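Local atomic coordinates of fructuronate-tagaturonate epimerase UxaE from Cohnella laeviribosi in complex with 1 glycerol (Cohnella laeviribosi, PDB entry 6IL9), a protein that catalyses the interconversion of fructuronate and tagaturonate, probably with the help of a zinc ion held in a TIM-barrel active site. Residues Y387-Q392 / L417-D422; M251-Y255 / F268-I272; I7-L11 / Q32-E37; R126-L130 / A403-V407. The contacts are given in a common frame with arbitrary orientation. Residues are numbered along the deposited sequence.

Contact 1. Residues Y387-Q392 / L417-D422; sequences YRRMHQ and LADVSD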
loop_
_atom_site.group_PDB
_atom_site.type_symbol
_atom_site.label_atom_id
_atom_site.label_comp_id
_atom_site.label_asym_id
_atom_site.label_seq_id
_atom_site.Cartn_x
_atom_site.Cartn_y
_atom_site.Cartn_z
ATOM N N TYR A 387 7.584 20.970 -12.975
ATOM C CA TYR A 387 6.367 20.246 -13.334
ATOM C C TYR A 387 6.240 20.112 -14.854
ATOM O O TYR A 387 5.952 19.022 -15.371
ATOM C CB TYR A 387 5.113 20.918 -12.753
ATOM C CG TYR A 387 3.916 20.119 -13.201
ATOM C CD1 TYR A 387 3.515 18.990 -12.489
ATOM C CD2 TYR A 387 3.254 20.420 -14.392
ATOM C CE1 TYR A 387 2.462 18.208 -12.929
ATOM C CE2 TYR A 387 2.208 19.633 -14.846
ATOM C CZ TYR A 387 1.815 18.530 -14.104
ATOM O OH TYR A 387 0.777 17.758 -14.568
ATOM N N ARG A 388 6.431 21.213 -15.583
ATOM C CA ARG A 388 6.302 21.167 -17.044
ATOM C C ARG A 388 7.256 20.149 -17.652
ATOM O O ARG A 388 6.872 19.376 -18.542
ATOM C CB ARG A 388 6.563 22.545 -17.655
ATOM C CG ARG A 388 5.555 23.601 -17.293
ATOM C CD ARG A 388 5.836 24.930 -18.034
ATOM N NE ARG A 388 4.876 25.942 -17.615
ATOM C CZ ARG A 388 3.685 26.129 -18.177
ATOM N NH1 ARG A 388 3.300 25.390 -19.215
ATOM N NH2 ARG A 388 2.879 27.051 -17.692
ATOM N N ARG A 389 8.507 20.131 -17.190
ATOM C CA ARG A 389 9.461 19.165 -17.720
ATOM C C ARG A 389 9.038 17.734 -17.411
ATOM O O ARG A 389 9.162 16.845 -18.266
ATOM C CB ARG A 389 10.852 19.461 -17.164
ATOM C CG ARG A 389 11.437 20.768 -17.701
ATOM C CD ARG A 389 12.778 21.062 -17.070
ATOM N NE ARG A 389 13.652 19.902 -17.163
ATOM C CZ ARG A 389 14.265 19.338 -16.128
ATOM N NH1 ARG A 389 14.110 19.837 -14.907
ATOM N NH2 ARG A 389 15.037 18.279 -16.320
ATOM N N MET A 390 8.546 17.486 -16.190
ATOM C CA MET A 390 8.109 16.139 -15.814
ATOM C C MET A 390 6.861 15.722 -16.591
ATOM O O MET A 390 6.758 14.576 -17.046
ATOM C CB MET A 390 7.850 16.071 -14.301
ATOM C CG MET A 390 9.104 16.273 -13.433
ATOM S SD MET A 390 8.857 16.172 -11.616
ATOM C CE MET A 390 8.436 14.439 -11.418
ATOM N N HIS A 391 5.902 16.637 -16.742
ATOM C CA HIS A 391 4.662 16.327 -17.451
ATOM C C HIS A 391 4.950 16.004 -18.913
ATOM O O HIS A 391 4.451 15.008 -19.455
ATOM C CB HIS A 391 3.706 17.519 -17.291
ATOM C CG HIS A 391 2.399 17.408 -18.025
ATOM N ND1 HIS A 391 1.182 17.513 -17.378
ATOM C CD2 HIS A 391 2.112 17.281 -19.345
ATOM C CE1 HIS A 391 0.204 17.434 -18.264
ATOM N NE2 HIS A 391 0.740 17.287 -19.465
ATOM N N GLN A 392 5.807 16.805 -19.552
ATOM C CA GLN A 392 6.138 16.563 -20.955
ATOM C C GLN A 392 6.863 15.234 -21.132
ATOM O O GLN A 392 6.600 14.495 -22.090
ATOM C CB GLN A 392 6.981 17.720 -21.498
ATOM C CG GLN A 392 7.101 17.728 -23.019
ATOM C CD GLN A 392 5.751 17.758 -23.721
ATOM O OE1 GLN A 392 4.901 18.612 -23.439
ATOM N NE2 GLN A 392 5.549 16.826 -24.651
ATOM N N LEU A 417 0.597 21.678 -22.630
ATOM C CA LEU A 417 1.271 22.504 -21.631
ATOM C C LEU A 417 1.377 23.952 -22.097
ATOM O O LEU A 417 1.236 24.884 -21.297
ATOM C CB LEU A 417 2.658 21.926 -21.336
ATOM C CG LEU A 417 2.760 20.742 -20.368
ATOM C CD1 LEU A 417 4.186 20.191 -20.330
ATOM C CD2 LEU A 417 2.301 21.147 -18.968
ATOM N N ALA A 418 1.585 24.158 -23.399
ATOM C CA ALA A 418 1.671 25.507 -23.950
ATOM C C ALA A 418 0.367 26.286 -23.837
ATOM O O ALA A 418 0.380 27.508 -24.030
ATOM C CB ALA A 418 2.117 25.435 -25.412
ATOM N N ASP A 419 -0.747 25.625 -23.515
ATOM C CA ASP A 419 -2.042 26.277 -23.376
ATOM C C ASP A 419 -2.429 26.560 -21.931
ATOM O O ASP A 419 -3.525 27.067 -21.689
ATOM C CB ASP A 419 -3.136 25.423 -24.029
ATOM C CG ASP A 419 -3.019 25.373 -25.545
ATOM O OD1 ASP A 419 -2.370 26.267 -26.135
ATOM O OD2 ASP A 419 -3.579 24.430 -26.145
ATOM N N VAL A 420 -1.576 26.235 -20.962
ATOM C CA VAL A 420 -1.909 26.397 -19.554
ATOM C C VAL A 420 -0.832 27.252 -18.898
ATOM O O VAL A 420 0.357 27.091 -19.183
ATOM C CB VAL A 420 -2.059 25.033 -18.842
ATOM C CG1 VAL A 420 -3.107 24.198 -19.550
ATOM C CG2 VAL A 420 -0.760 24.287 -18.850
ATOM N N SER A 421 -1.258 28.179 -18.046
ATOM C CA SER A 421 -0.324 29.059 -17.360
ATOM C C SER A 421 0.270 28.353 -16.149
ATOM O O SER A 421 -0.224 27.319 -15.700
ATOM C CB SER A 421 -1.012 30.346 -16.917
ATOM O OG SER A 421 -1.933 30.086 -15.870
ATOM N N ASP A 422 1.345 28.931 -15.609
ATOM C CA ASP A 422 1.933 28.365 -14.399
ATOM C C ASP A 422 0.901 28.265 -13.284
ATOM O O ASP A 422 0.842 27.258 -12.565
ATOM C CB ASP A 422 3.126 29.209 -13.949
ATOM C CG ASP A 422 4.371 28.963 -14.783
ATOM O OD1 ASP A 422 4.327 28.131 -15.713
ATOM O OD2 ASP A 422 5.414 29.605 -14.497
HETATM O O HOH W 1 2.123 19.382 -23.954
#

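Contact 2. Residues M251-Y255 / F268-I272; sequences MIYIY and FEISI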
loop_
_atom_site.group_PDB
_atom_site.type_symbol
_atom_site.label_atom_id
_atom_site.label_comp_id
_atom_site.label_asym_id
_atom_site.label_seq_id
_atom_site.Cartn_x
_atom_site.Cartn_y
_atom_site.Cartn_z
ATOM N N MET A 251 -2.682 -20.842 -2.461
ATOM C CA MET A 251 -2.916 -20.189 -1.176
ATOM C C MET A 251 -2.559 -21.115 -0.019
ATOM O O MET A 251 -1.843 -20.727 0.913
ATOM C CB MET A 251 -4.387 -19.753 -1.071
ATOM C CG MET A 251 -4.859 -18.700 -2.074
ATOM S SD MET A 251 -6.685 -18.594 -2.241
ATOM C CE MET A 251 -6.773 -17.779 -3.833
ATOM N N ILE A 252 -3.068 -22.347 -0.058
ATOM C CA ILE A 252 -2.835 -23.287 1.032
ATOM C C ILE A 252 -1.348 -23.601 1.153
ATOM O O ILE A 252 -0.800 -23.654 2.258
ATOM C CB ILE A 252 -3.660 -24.567 0.816
ATOM C CG1 ILE A 252 -5.153 -24.242 0.897
ATOM C CG2 ILE A 252 -3.281 -25.625 1.847
ATOM C CD1 ILE A 252 -6.036 -25.241 0.161
ATOM N N TYR A 253 -0.685 -23.822 0.017
ATOM C CA TYR A 253 0.731 -24.182 0.009
ATOM C C TYR A 253 1.581 -23.090 0.647
ATOM O O TYR A 253 2.462 -23.368 1.472
ATOM C CB TYR A 253 1.168 -24.442 -1.433
ATOM C CG TYR A 253 2.663 -24.434 -1.687
ATOM C CD1 TYR A 253 3.454 -25.528 -1.343
ATOM C CD2 TYR A 253 3.275 -23.345 -2.308
ATOM C CE1 TYR A 253 4.822 -25.531 -1.601
ATOM C CE2 TYR A 253 4.643 -23.335 -2.562
ATOM C CZ TYR A 253 5.409 -24.430 -2.202
ATOM O OH TYR A 253 6.764 -24.431 -2.455
ATOM N N ILE A 254 1.321 -21.837 0.281
ATOM C CA ILE A 254 2.066 -20.717 0.855
ATOM C C ILE A 254 1.752 -20.574 2.340
ATOM O O ILE A 254 2.652 -20.364 3.167
ATOM C CB ILE A 254 1.753 -19.422 0.080
ATOM C CG1 ILE A 254 2.295 -19.492 -1.358
ATOM C CG2 ILE A 254 2.291 -18.211 0.821
ATOM C CD1 ILE A 254 3.799 -19.741 -1.459
ATOM N N TYR A 255 0.471 -20.656 2.702
ATOM C CA TYR A 255 0.109 -20.539 4.113
ATOM C C TYR A 255 0.852 -21.574 4.955
ATOM O O TYR A 255 1.448 -21.244 5.990
ATOM C CB TYR A 255 -1.404 -20.689 4.310
ATOM C CG TYR A 255 -1.719 -20.614 5.786
ATOM C CD1 TYR A 255 -1.692 -19.388 6.452
ATOM C CD2 TYR A 255 -1.976 -21.763 6.530
ATOM C CE1 TYR A 255 -1.915 -19.299 7.804
ATOM C CE2 TYR A 255 -2.210 -21.683 7.902
ATOM C CZ TYR A 255 -2.184 -20.447 8.525
ATOM O OH TYR A 255 -2.404 -20.355 9.881
ATOM N N PHE A 268 -2.223 -12.273 6.829
ATOM C CA PHE A 268 -2.110 -12.896 5.514
ATOM C C PHE A 268 -3.257 -12.395 4.651
ATOM O O PHE A 268 -4.419 -12.689 4.937
ATOM C CB PHE A 268 -2.152 -14.414 5.696
ATOM C CG PHE A 268 -1.962 -15.218 4.436
ATOM C CD1 PHE A 268 -0.940 -14.936 3.546
ATOM C CD2 PHE A 268 -2.791 -16.315 4.188
ATOM C CE1 PHE A 268 -0.761 -15.716 2.394
ATOM C CE2 PHE A 268 -2.618 -17.103 3.045
ATOM C CZ PHE A 268 -1.601 -16.799 2.148
ATOM N N GLU A 269 -2.942 -11.618 3.607
ATOM C CA GLU A 269 -3.950 -11.124 2.677
ATOM C C GLU A 269 -3.896 -11.941 1.399
ATOM O O GLU A 269 -2.814 -12.174 0.856
ATOM C CB GLU A 269 -3.740 -9.642 2.341
ATOM C CG GLU A 269 -4.617 -9.206 1.170
ATOM C CD GLU A 269 -4.728 -7.704 1.013
ATOM O OE1 GLU A 269 -4.153 -7.177 0.039
ATOM O OE2 GLU A 269 -5.406 -7.051 1.841
ATOM N N ILE A 270 -5.053 -12.386 0.927
ATOM C CA ILE A 270 -5.145 -13.095 -0.342
ATOM C C ILE A 270 -5.653 -12.108 -1.383
ATOM O O ILE A 270 -6.718 -11.505 -1.216
ATOM C CB ILE A 270 -6.050 -14.327 -0.233
ATOM C CG1 ILE A 270 -5.377 -15.355 0.681
ATOM C CG2 ILE A 270 -6.293 -14.914 -1.620
ATOM C CD1 ILE A 270 -6.336 -16.299 1.334
ATOM N N SER A 271 -4.888 -11.935 -2.455
ATOM C CA SER A 271 -5.191 -10.933 -3.468
ATOM C C SER A 271 -5.524 -11.630 -4.776
ATOM O O SER A 271 -4.725 -12.422 -5.292
ATOM C CB SER A 271 -4.024 -9.956 -3.623
ATOM O OG SER A 271 -3.972 -9.391 -4.922
ATOM N N ILE A 272 -6.718 -11.360 -5.293
ATOM C CA ILE A 272 -7.101 -11.810 -6.623
ATOM C C ILE A 272 -7.741 -10.629 -7.346
ATOM O O ILE A 272 -8.652 -10.806 -8.161
ATOM C CB ILE A 272 -8.044 -13.029 -6.559
ATOM C CG1 ILE A 272 -9.246 -12.745 -5.656
ATOM C CG2 ILE A 272 -7.297 -14.267 -6.062
ATOM C CD1 ILE A 272 -10.190 -13.894 -5.525
#

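Contact 3. Residues I7-L11 / Q32-E37; sequences IIERL and QMIKAE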
loop_
_atom_site.group_PDB
_atom_site.type_symbol
_atom_site.label_atom_id
_atom_site.label_comp_id
_atom_site.label_asym_id
_atom_site.label_seq_id
_atom_site.Cartn_x
_atom_site.Cartn_y
_atom_site.Cartn_z
ATOM N N ILE A 7 26.058 22.210 12.856
ATOM C CA ILE A 7 24.671 21.880 13.183
ATOM C C ILE A 7 24.471 21.814 14.692
ATOM O O ILE A 7 23.513 22.376 15.236
ATOM C CB ILE A 7 24.271 20.559 12.505
ATOM C CG1 ILE A 7 24.254 20.740 10.989
ATOM C CG2 ILE A 7 22.927 20.062 13.036
ATOM C CD1 ILE A 7 24.325 19.429 10.222
ATOM N N ILE A 8 25.374 21.122 15.389
ATOM C CA ILE A 8 25.241 20.961 16.836
ATOM C C ILE A 8 25.294 22.314 17.535
ATOM O O ILE A 8 24.518 22.581 18.461
ATOM C CB ILE A 8 26.324 19.999 17.360
ATOM C CG1 ILE A 8 26.044 18.574 16.878
ATOM C CG2 ILE A 8 26.390 20.043 18.879
ATOM C CD1 ILE A 8 27.248 17.657 16.950
ATOM N N GLU A 9 26.193 23.197 17.094
ATOM C CA GLU A 9 26.294 24.510 17.723
ATOM C C GLU A 9 25.052 25.350 17.447
ATOM O O GLU A 9 24.526 26.000 18.357
ATOM C CB GLU A 9 27.567 25.222 17.249
ATOM C CG GLU A 9 28.805 24.756 18.017
ATOM C CD GLU A 9 30.121 25.159 17.362
ATOM O OE1 GLU A 9 31.183 24.710 17.848
ATOM O OE2 GLU A 9 30.095 25.917 16.368
ATOM N N ARG A 10 24.542 25.315 16.210
ATOM C CA ARG A 10 23.322 26.058 15.906
ATOM C C ARG A 10 22.111 25.478 16.631
ATOM O O ARG A 10 21.180 26.218 16.973
ATOM C CB ARG A 10 23.083 26.080 14.399
ATOM C CG ARG A 10 24.069 26.977 13.685
ATOM C CD ARG A 10 23.853 26.988 12.205
ATOM N NE ARG A 10 24.360 25.794 11.550
ATOM C CZ ARG A 10 23.626 25.007 10.769
ATOM N NH1 ARG A 10 22.347 25.281 10.564
ATOM N NH2 ARG A 10 24.175 23.951 10.183
ATOM N N LEU A 11 22.096 24.166 16.852
ATOM C CA LEU A 11 21.030 23.570 17.649
ATOM C C LEU A 11 21.056 24.123 19.068
ATOM O O LEU A 11 20.015 24.497 19.622
ATOM C CB LEU A 11 21.178 22.049 17.653
ATOM C CG LEU A 11 20.192 21.287 18.541
ATOM C CD1 LEU A 11 18.768 21.529 18.071
ATOM C CD2 LEU A 11 20.515 19.812 18.517
ATOM N N GLN A 32 16.348 13.050 19.957
ATOM C CA GLN A 32 15.330 13.812 19.247
ATOM C C GLN A 32 15.708 13.845 17.776
ATOM O O GLN A 32 16.812 13.458 17.395
ATOM C CB GLN A 32 15.199 15.232 19.801
ATOM C CG GLN A 32 16.418 16.093 19.573
ATOM C CD GLN A 32 16.325 17.411 20.313
ATOM O OE1 GLN A 32 15.638 17.518 21.333
ATOM N NE2 GLN A 32 17.001 18.428 19.800
ATOM N N MET A 33 14.770 14.308 16.946
ATOM C CA MET A 33 14.991 14.473 15.516
ATOM C C MET A 33 14.972 15.954 15.161
ATOM O O MET A 33 14.192 16.733 15.724
ATOM C CB MET A 33 13.923 13.732 14.697
ATOM C CG MET A 33 14.239 13.634 13.214
ATOM S SD MET A 33 13.059 12.614 12.262
ATOM C CE MET A 33 13.077 11.175 13.406
ATOM N N ILE A 34 15.841 16.337 14.226
ATOM C CA ILE A 34 15.978 17.709 13.781
ATOM C C ILE A 34 16.013 17.721 12.261
ATOM O O ILE A 34 16.121 16.682 11.608
ATOM C CB ILE A 34 17.254 18.381 14.338
ATOM C CG1 ILE A 34 18.493 17.678 13.774
ATOM C CG2 ILE A 34 17.255 18.353 15.858
ATOM C CD1 ILE A 34 19.792 18.460 13.973
ATOM N N LYS A 35 15.953 18.924 11.701
ATOM C CA LYS A 35 16.190 19.100 10.278
ATOM C C LYS A 35 17.152 20.258 10.093
ATOM O O LYS A 35 16.915 21.343 10.628
ATOM C CB LYS A 35 14.894 19.365 9.515
ATOM C CG LYS A 35 15.112 19.417 8.009
ATOM C CD LYS A 35 13.790 19.456 7.283
ATOM C CE LYS A 35 13.976 19.442 5.776
ATOM N NZ LYS A 35 12.635 19.596 5.139
ATOM N N ALA A 36 18.242 20.017 9.359
ATOM C CA ALA A 36 19.224 21.058 9.069
ATOM C C ALA A 36 19.697 20.943 7.628
ATOM O O ALA A 36 20.059 19.854 7.179
ATOM C CB ALA A 36 20.423 20.968 10.017
ATOM N N GLU A 37 19.708 22.073 6.919
ATOM C CA GLU A 37 20.199 22.135 5.539
ATOM C C GLU A 37 19.507 21.097 4.661
ATOM O O GLU A 37 20.144 20.388 3.882
ATOM C CB GLU A 37 21.718 21.964 5.483
ATOM C CG GLU A 37 22.487 23.184 5.947
ATOM C CD GLU A 37 22.423 23.348 7.442
ATOM O OE1 GLU A 37 21.673 24.230 7.913
ATOM O OE2 GLU A 37 23.097 22.571 8.150
#

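Contact 4. Residues R126-L130 / A403-V407; sequences RELAL and AYYHV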
loop_
_atom_site.group_PDB
_atom_site.type_symbol
_atom_site.label_atom_id
_atom_site.label_comp_id
_atom_site.label_asym_id
_atom_site.label_seq_id
_atom_site.Cartn_x
_atom_site.Cartn_y
_atom_site.Cartn_z
ATOM N N ARG A 126 7.047 -4.570 -7.894
ATOM C CA ARG A 126 7.173 -3.707 -9.063
ATOM C C ARG A 126 7.537 -2.280 -8.669
ATOM O O ARG A 126 8.374 -1.644 -9.315
ATOM C CB ARG A 126 5.870 -3.720 -9.864
ATOM C CG ARG A 126 5.808 -2.656 -10.955
ATOM C CD ARG A 126 4.687 -2.940 -11.922
ATOM N NE ARG A 126 4.887 -4.225 -12.585
ATOM C CZ ARG A 126 3.907 -5.075 -12.873
ATOM N NH1 ARG A 126 2.653 -4.772 -12.556
ATOM N NH2 ARG A 126 4.181 -6.226 -13.474
ATOM N N GLU A 127 6.910 -1.754 -7.613
ATOM C CA GLU A 127 7.243 -0.404 -7.165
ATOM C C GLU A 127 8.700 -0.297 -6.737
ATOM O O GLU A 127 9.358 0.714 -7.005
ATOM C CB GLU A 127 6.330 0.004 -6.015
ATOM C CG GLU A 127 4.983 0.504 -6.464
ATOM C CD GLU A 127 4.010 0.660 -5.309
ATOM O OE1 GLU A 127 3.836 -0.302 -4.522
ATOM O OE2 GLU A 127 3.414 1.753 -5.189
ATOM N N LEU A 128 9.213 -1.313 -6.039
ATOM C CA LEU A 128 10.630 -1.309 -5.684
ATOM C C LEU A 128 11.500 -1.293 -6.933
ATOM O O LEU A 128 12.482 -0.546 -7.007
ATOM C CB LEU A 128 10.972 -2.528 -4.835
ATOM C CG LEU A 128 10.294 -2.638 -3.470
ATOM C CD1 LEU A 128 10.696 -3.949 -2.807
ATOM C CD2 LEU A 128 10.645 -1.436 -2.599
ATOM N N ALA A 129 11.148 -2.110 -7.926
ATOM C CA ALA A 129 11.949 -2.199 -9.145
ATOM C C ALA A 129 11.914 -0.898 -9.939
ATOM O O ALA A 129 12.935 -0.471 -10.490
ATOM C CB ALA A 129 11.457 -3.370 -9.997
ATOM N N LEU A 130 10.753 -0.246 -10.005
ATOM C CA LEU A 130 10.621 0.981 -10.781
ATOM C C LEU A 130 11.212 2.195 -10.081
ATOM O O LEU A 130 11.513 3.189 -10.751
ATOM C CB LEU A 130 9.145 1.250 -11.101
ATOM C CG LEU A 130 8.451 0.278 -12.065
ATOM C CD1 LEU A 130 7.065 0.775 -12.453
ATOM C CD2 LEU A 130 9.308 0.063 -13.302
ATOM N N ALA A 403 2.387 -0.486 -20.080
ATOM C CA ALA A 403 2.690 -1.910 -20.050
ATOM C C ALA A 403 2.614 -2.492 -18.642
ATOM O O ALA A 403 2.425 -3.703 -18.499
ATOM C CB ALA A 403 4.078 -2.156 -20.651
ATOM N N TYR A 404 2.734 -1.655 -17.603
ATOM C CA TYR A 404 2.757 -2.093 -16.210
ATOM C C TYR A 404 1.454 -1.852 -15.466
ATOM O O TYR A 404 1.199 -2.519 -14.456
ATOM C CB TYR A 404 3.861 -1.362 -15.441
ATOM C CG TYR A 404 5.256 -1.757 -15.835
ATOM C CD1 TYR A 404 5.803 -2.956 -15.399
ATOM C CD2 TYR A 404 6.030 -0.931 -16.626
ATOM C CE1 TYR A 404 7.085 -3.325 -15.752
ATOM C CE2 TYR A 404 7.313 -1.290 -16.984
ATOM C CZ TYR A 404 7.835 -2.489 -16.542
ATOM O OH TYR A 404 9.114 -2.856 -16.893
ATOM N N TYR A 405 0.653 -0.887 -15.903
ATOM C CA TYR A 405 -0.600 -0.559 -15.243
ATOM C C TYR A 405 -1.672 -0.448 -16.308
ATOM O O TYR A 405 -1.453 0.200 -17.336
ATOM C CB TYR A 405 -0.475 0.748 -14.461
ATOM C CG TYR A 405 0.526 0.643 -13.334
ATOM C CD1 TYR A 405 0.132 0.195 -12.084
ATOM C CD2 TYR A 405 1.860 0.953 -13.529
ATOM C CE1 TYR A 405 1.033 0.076 -11.049
ATOM C CE2 TYR A 405 2.780 0.840 -12.492
ATOM C CZ TYR A 405 2.354 0.391 -11.255
ATOM O OH TYR A 405 3.235 0.261 -10.199
ATOM N N HIS A 406 -2.814 -1.090 -16.077
ATOM C CA HIS A 406 -3.905 -1.062 -17.050
ATOM C C HIS A 406 -4.747 0.183 -16.815
ATOM O O HIS A 406 -5.400 0.311 -15.775
ATOM C CB HIS A 406 -4.775 -2.309 -16.957
ATOM C CG HIS A 406 -5.961 -2.262 -17.871
ATOM N ND1 HIS A 406 -5.872 -2.552 -19.216
ATOM C CD2 HIS A 406 -7.250 -1.911 -17.647
ATOM C CE1 HIS A 406 -7.061 -2.407 -19.777
ATOM N NE2 HIS A 406 -7.916 -2.020 -18.846
ATOM N N VAL A 407 -4.732 1.104 -17.781
ATOM C CA VAL A 407 -5.521 2.328 -17.710
ATOM C C VAL A 407 -6.174 2.574 -19.064
ATOM O O VAL A 407 -5.715 2.090 -20.101
ATOM C CB VAL A 407 -4.659 3.547 -17.301
ATOM C CG1 VAL A 407 -4.134 3.378 -15.863
ATOM C CG2 VAL A 407 -3.489 3.738 -18.288
#

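Contact 1. Residues Y387-Q392 / L417-D422
L417 lays its CD2 methyl over one face of the H391 imidazole, 3.9 Å from the ring centroid and 13° off the ring normal, a CH-pi contact. The same CD2 lies 4.4 Å from CE2 of Y387, at the edge of that ring. Y387 and H391, one helical turn apart, are joined by a hydrogen bond between Y387 OH and H391 ND1 (2.8 Å). Beside this apolar patch, R388 stretches out from helix 384-402 to take hold of the loop. Its NH1 donates to L417 O (3.0 Å) and its NH2 to V420 O (2.9 Å), while D422 OD1 receives both R388 NE (3.0 Å) and R388 NH2 (2.7 Å) in a salt bridge. A water bridges Q392 OE1 and L417 N. Behind the contact, Y387 and H391 also touch helix 432-440. Since one guanidinium answers two backbone carbonyls and a carboxylate, the turn at 417-422 is bound to the helix through its main chain as well as through charge.

Contact 2. Residues M251-Y255 / F268-I272
F268 opens the strand segment with its CB directed at helix 234-259, and its ring fills the gap between strand and helix. F268 CD2 approaches Y255 CD1 at 4.0 Å; the two rings meet obliquely, centroids 6.0 Å apart and planes at 40°. On the same ring, F268 CE1 lies 4.2 Å from I254 CG2, and F268 CZ is 4.1 Å from M251 O. E269, next along, belongs to the other face of the strand: it forms a salt bridge with K366 and a hydrogen bond with H343, one of the zinc ligands. This division is a hallmark of the TIM barrel, to which the parallel strand 267-271 contributes: one set of side chains meets the surrounding helices while the other enters the barrel interior. Helix 234-259 precedes the strand and runs back against it; the axes of 251-255 and 268-271 are inclined at 157° and come within 10.9 Å, as expected of an alpha-beta step in such a barrel. I270 again faces the helix, its CG2 3.7 Å from M251 CE; L291 of helix 281-293 touches both residues. S271 points sideways to the helix, out of contact, its OG hydrogen-bonded to D273, another zinc ligand. At I272 the CG2 methyl remains 4.2 Å from M251 CE, so the end of M251 touches both I270 and I272, and the I272 side chain lies about 9 Å from the zinc.

Contact 3. Residues I7-L11 / Q32-E37
At the apolar centre, I34 is met by two residues one turn apart on helix 2-12: I34 CD1 lies 3.6 Å from I7 CG2, and I34 CG2 lies 4.2 Å from L11 CD1. The small A36, two positions along the strand, extends the patch, its CB 4.0 Å from I7 CG1. Q32, I34 and A36 all direct their CA-to-CB bonds at the helix, as every second residue of a strand can. Neighbouring strands continue the surface, with Y41 and L64 touching I7 and V43 touching L11. Toward one margin the apolar character fades, where L11 CD1 rests 4.0 Å from Q32 NE2. At the other, E37, just past the strand end, forms a two-pronged salt bridge with R10: R10 NH2 to E37 OE2 at 2.7 Å and R10 NH1 to E37 OE1 at 2.9 Å. R10 NE is also hydrogen-bonded to S6. The axes of 7-11 and 32-36 cross steeply, at 110°, and approach to 10.2 Å. A helix laid across one face of an antiparallel sheet, with aliphatic side chains between and an ion pair at the rim, is a two-layer alpha+beta arrangement, here built near the N-terminus.

Contact 4. Residues R126-L130 / A403-V407
Three residues dominate the buried surface: Y404, R126 and Y405. Y404 directs its side chain from the loop toward helix 125-131, where R126 and L130, one turn apart, receive it in different ways. R126 NE comes to 3.2 Å from Y404 CD1 near the plane of the phenol ring, so the arginine meets the ring at its edge, while Y404 CB lies over a face of the guanidinium. On the ring's face sits L130, its CD2 4.4 Å from Y404 CZ. R126 NH1 also approaches Y404 O at 3.3 Å, but the angle is too poor for a hydrogen bond, and no hydrogen bond joins the two segments. Y405 starts sideways to the helix, yet its ring reaches across to it: Y405 OH is 3.9 Å from R126 CD and 4.1 Å from E127 CG, and Y405 CE2 lies 4.3 Å from L130 CD1 at the ring edge. The hydroxyl finds its polar partner in Y442 OH, and E127 is likewise engaged beyond the contact, with S124 N and with R99 in a salt bridge. With the E127 side chain about 5 Å from a bound glycerol and that of Y405 about 9 Å from the zinc, this is a loop brought against the short helix that follows barrel strand 117-124, beside the metal-containing pocket of a TIM barrel.

Overall arrangement
The four contacts lie in different parts of one zinc-containing TIM-barrel chain. Contacts 2 and 4 lie nearest the metal, bound by H161, D273 and H343: I272 of contact 2 and Y405 of contact 4 each have side chains about 9 Å from it. Their centres are 22 Å apart, and along the chain contact 2 is nested within the long loop closed by contact 4. Contact 1 shares helix 384-402 and its following loop with the neighbourhood of contact 4, their centres 24 Å apart and their segments alternating in sequence. Contact 3 belongs to the N-terminal sheet, its centre 46 Å from that of contact 2, on opposite sides of the chain's centre. No two contacts touch.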